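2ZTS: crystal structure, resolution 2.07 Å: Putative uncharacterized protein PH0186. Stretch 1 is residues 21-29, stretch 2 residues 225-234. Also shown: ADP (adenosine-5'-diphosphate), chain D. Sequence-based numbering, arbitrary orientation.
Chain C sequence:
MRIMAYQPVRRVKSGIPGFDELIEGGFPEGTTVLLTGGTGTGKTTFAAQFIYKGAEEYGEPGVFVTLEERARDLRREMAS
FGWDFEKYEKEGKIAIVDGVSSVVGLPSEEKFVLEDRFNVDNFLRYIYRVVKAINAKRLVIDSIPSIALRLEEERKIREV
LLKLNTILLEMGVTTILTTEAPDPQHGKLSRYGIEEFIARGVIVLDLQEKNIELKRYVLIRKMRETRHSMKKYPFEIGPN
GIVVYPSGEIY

Stretch 1, residues 21-29: ELIEGGFPE
Stretch 2, residues 225-234: ETRHSMKKYP

The stretches bury 455 Å² (both sides summed) and run antiparallel, as the nearest CA pairs indicate: Pro28 CA lies 7.1 Å from Glu225 CA, Ile23 CA lies 4.6 Å from His228 CA, and Leu22 CA lies 5.3 Å from Ser229 CA. Glu21 and Leu22 lie in a 3-10 segment that begins earlier in the chain; a type I' turn then runs from Ile23 to Gly26, and Phe27–Pro28 form a short strand. Gly25 (phi/psi 105/-9) and Gly26 (147/178) adopt angles at which a CB would jam against the preceding carbonyl.

Stretch 2 begins with Glu225 at 57/26, chi1 m and chi2 t; its OE1 lies 3.8 Å from Pro28 CB, a packing contact. Thr226 is extended (-145/132) and buried, its CB directed toward stretch 1. With chi1 m, its OG1 is 3.7 Å from Pro28 CG, while its CG2 is 3.4 Å from Ile23 O, so the compact branched side chain meets both the proline ring and the turn.

At Arg227 (-85/87, chi1 t) the backbone supplies the contact: its N donates to Glu24 OE2 at 2.7 Å, 153° at hydrogen. Glu24, at 54/38 with chi1 m, chi2 t and chi3 67°, reaches across to accept it; the arginine's end leads away.

His228 (-92/153, chi1 p) sets CB 3.9 Å from Ile23 CG2, and its CA makes a CH···O contact with Leu22 O at 3.2 Å. Its ring turns away to ADP, where NE2 and O3' form a weak 3.4 Å hydrogen bond. That same Leu22 O accepts from Ser229 N (3.1 Å, 153°).

Ser229 (-60/145, chi1 t) places OG 2.3 Å from Tyr233 OH, a very short hydrogen bond. Met230, a selenomethionine, points away, and the chain returns at Tyr233 (-123/129, chi1 m, chi2 -96°). Buried Leu22 (chi1 m, chi2 t) lays CD2 over one ring face, 3.5 Å from the centroid and 23° off the normal, a CH-pi contact suited to a methyl and an aromatic ring.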

# COMPACT_ATOMS: atom_id res chain seq x y z
N GLU C 21 3.56 28.58 26.88
CA GLU C 21 4.40 29.51 26.10
C GLU C 21 4.45 29.20 24.60
O GLU C 21 4.87 30.04 23.83
CB GLU C 21 5.86 29.62 26.66
CG GLU C 21 6.50 28.38 27.26
CD GLU C 21 6.53 28.31 28.82
OE1 GLU C 21 5.55 27.79 29.44
OE2 GLU C 21 7.55 28.70 29.44
N LEU C 22 4.06 27.99 24.19
CA LEU C 22 4.03 27.61 22.78
C LEU C 22 2.75 28.05 22.09
O LEU C 22 2.69 28.07 20.87
CB LEU C 22 4.24 26.08 22.61
CG LEU C 22 5.45 25.46 23.32
CD1 LEU C 22 5.63 24.01 23.05
CD2 LEU C 22 6.70 26.19 22.96
N ILE C 23 1.72 28.41 22.86
CA ILE C 23 0.39 28.66 22.33
C ILE C 23 -0.24 29.92 22.98
O ILE C 23 -1.44 29.97 23.23
CB ILE C 23 -0.53 27.40 22.48
CG1 ILE C 23 -0.51 26.87 23.90
CG2 ILE C 23 -0.05 26.32 21.59
CD1 ILE C 23 -1.72 26.03 24.29
N GLU C 24 0.62 30.93 23.17
CA GLU C 24 0.30 32.27 23.65
C GLU C 24 -0.45 32.27 24.98
O GLU C 24 -1.34 33.06 25.18
CB GLU C 24 -0.46 33.05 22.58
CG GLU C 24 0.30 33.38 21.29
CD GLU C 24 -0.55 34.29 20.39
OE1 GLU C 24 -0.79 35.46 20.77
OE2 GLU C 24 -1.03 33.85 19.34
N GLY C 25 -0.10 31.36 25.88
CA GLY C 25 -0.68 31.30 27.23
C GLY C 25 -1.68 30.17 27.46
O GLY C 25 -2.08 29.92 28.59
N GLY C 26 -2.10 29.44 26.42
CA GLY C 26 -3.10 28.38 26.63
C GLY C 26 -4.02 28.19 25.47
O GLY C 26 -3.87 28.88 24.47
N PHE C 27 -4.93 27.20 25.57
CA PHE C 27 -5.88 26.91 24.52
C PHE C 27 -7.02 27.94 24.49
O PHE C 27 -7.66 28.17 25.53
CB PHE C 27 -6.55 25.55 24.71
CG PHE C 27 -5.62 24.41 24.91
CD1 PHE C 27 -4.85 23.92 23.84
CD2 PHE C 27 -5.55 23.76 26.14
CE1 PHE C 27 -4.02 22.81 24.01
CE2 PHE C 27 -4.69 22.63 26.30
CZ PHE C 27 -3.92 22.18 25.22
N PRO C 28 -7.36 28.49 23.31
CA PRO C 28 -8.57 29.30 23.21
C PRO C 28 -9.73 28.52 23.81
O PRO C 28 -9.99 27.35 23.46
CB PRO C 28 -8.78 29.52 21.71
CG PRO C 28 -7.47 29.31 21.06
CD PRO C 28 -6.66 28.38 22.00
N GLU C 29 -10.46 29.18 24.70
CA GLU C 29 -11.65 28.61 25.32
C GLU C 29 -12.62 28.07 24.27
O GLU C 29 -12.91 28.71 23.28
CB GLU C 29 -12.31 29.69 26.25
CG GLU C 29 -13.45 29.19 27.09
CD GLU C 29 -13.99 30.24 28.11
OE1 GLU C 29 -13.46 31.39 28.17
OE2 GLU C 29 -14.94 29.88 28.86
N GLU C 225 -6.77 30.45 16.16
CA GLU C 225 -6.67 31.75 16.84
C GLU C 225 -5.34 31.94 17.54
O GLU C 225 -5.27 32.65 18.51
CB GLU C 225 -7.82 31.93 17.88
CG GLU C 225 -9.23 31.84 17.32
CD GLU C 225 -10.34 31.75 18.40
OE1 GLU C 225 -10.80 30.61 18.71
OE2 GLU C 225 -10.81 32.82 18.92
N THR C 226 -4.29 31.28 17.09
CA THR C 226 -3.05 31.35 17.83
C THR C 226 -1.86 31.34 16.90
O THR C 226 -1.76 30.47 16.06
CB THR C 226 -2.94 30.12 18.76
OG1 THR C 226 -4.14 29.95 19.50
CG2 THR C 226 -1.89 30.33 19.83
N ARG C 227 -0.93 32.25 17.12
CA ARG C 227 0.40 32.24 16.49
C ARG C 227 1.20 31.32 17.41
O ARG C 227 1.81 31.80 18.36
CB ARG C 227 0.98 33.70 16.42
CG ARG C 227 2.32 33.98 15.60
CD ARG C 227 2.38 35.45 14.96
NE ARG C 227 3.53 35.89 14.11
CZ ARG C 227 3.92 35.37 12.92
NH1 ARG C 227 3.33 34.30 12.39
NH2 ARG C 227 4.95 35.90 12.25
N HIS C 228 1.14 30.02 17.14
CA HIS C 228 1.87 28.99 17.95
C HIS C 228 3.22 28.71 17.34
O HIS C 228 3.38 28.81 16.15
CB HIS C 228 1.11 27.62 18.07
CG HIS C 228 0.74 27.00 16.75
ND1 HIS C 228 1.58 26.96 15.67
CD2 HIS C 228 -0.39 26.38 16.34
CE1 HIS C 228 0.97 26.39 14.65
NE2 HIS C 228 -0.23 26.03 15.03
N SER C 229 4.16 28.30 18.16
CA SER C 229 5.46 27.85 17.70
C SER C 229 5.25 26.64 16.76
O SER C 229 4.35 25.84 16.98
CB SER C 229 6.29 27.46 18.92
OG SER C 229 7.52 26.89 18.54
N MSE C 230 6.08 26.53 15.74
CA MSE C 230 6.03 25.45 14.76
C MSE C 230 7.21 24.48 14.90
O MSE C 230 7.34 23.61 14.07
CB MSE C 230 6.10 26.04 13.34
CG MSE C 230 5.12 27.16 12.99
SE MSE C 230 3.43 26.50 12.09
CE MSE C 230 3.66 24.53 11.68
N LYS C 231 8.04 24.65 15.92
CA LYS C 231 9.20 23.79 16.21
C LYS C 231 8.85 22.54 17.02
O LYS C 231 7.87 22.55 17.74
CB LYS C 231 10.22 24.57 17.05
CG LYS C 231 10.73 25.87 16.40
CD LYS C 231 11.87 26.48 17.14
CE LYS C 231 11.54 27.96 17.47
NZ LYS C 231 12.80 28.78 17.56
N LYS C 232 9.70 21.52 16.91
CA LYS C 232 9.65 20.31 17.73
C LYS C 232 10.29 20.68 19.07
O LYS C 232 11.34 21.29 19.07
CB LYS C 232 10.50 19.16 17.12
CG LYS C 232 9.83 18.28 16.04
CD LYS C 232 10.37 16.81 16.05
CE LYS C 232 9.24 15.73 16.33
NZ LYS C 232 9.62 14.23 16.11
N TYR C 233 9.69 20.25 20.19
CA TYR C 233 10.20 20.56 21.53
C TYR C 233 10.46 19.27 22.27
O TYR C 233 9.55 18.48 22.35
CB TYR C 233 9.21 21.45 22.33
CG TYR C 233 9.13 22.87 21.84
CD1 TYR C 233 9.89 23.91 22.44
CD2 TYR C 233 8.36 23.18 20.74
CE1 TYR C 233 9.84 25.22 21.93
CE2 TYR C 233 8.30 24.45 20.25
CZ TYR C 233 9.05 25.48 20.85
OH TYR C 233 8.98 26.74 20.33
N PRO C 234 11.63 19.04 22.87
CA PRO C 234 11.82 17.85 23.73
C PRO C 234 10.92 17.82 24.95
O PRO C 234 10.60 18.89 25.53
CB PRO C 234 13.28 18.00 24.23
CG PRO C 234 13.62 19.42 24.05
CD PRO C 234 12.85 19.88 22.82
PB ADP D . -6.19 24.44 7.45
O1B ADP D . -5.46 23.93 6.25
O2B ADP D . -6.33 23.33 8.49
O3B ADP D . -7.59 24.77 7.00
PA ADP D . -6.01 26.96 8.76
O1A ADP D . -6.25 27.95 7.65
O2A ADP D . -7.20 26.45 9.52
O3A ADP D . -5.32 25.60 8.13
O5' ADP D . -4.79 27.59 9.56
C5' ADP D . -4.85 27.76 10.94
C4' ADP D . -3.45 28.07 11.39
O4' ADP D . -3.13 29.43 11.16
C3' ADP D . -3.26 27.77 12.86
O3' ADP D . -2.87 26.44 12.96
C2' ADP D . -2.18 28.73 13.22
O2' ADP D . -0.91 28.24 13.00
C1' ADP D . -2.39 29.90 12.27
N9 ADP D . -3.16 30.94 12.95
C8 ADP D . -4.49 30.90 13.30
N7 ADP D . -4.81 32.07 13.90
C5 ADP D . -3.69 32.83 13.94
C6 ADP D . -3.50 34.10 14.46
N6 ADP D . -4.58 34.83 14.73
N1 ADP D . -2.24 34.64 14.33
C2 ADP D . -1.20 33.92 13.72
N3 ADP D . -1.41 32.63 13.21
C4 ADP D . -2.65 32.12 13.34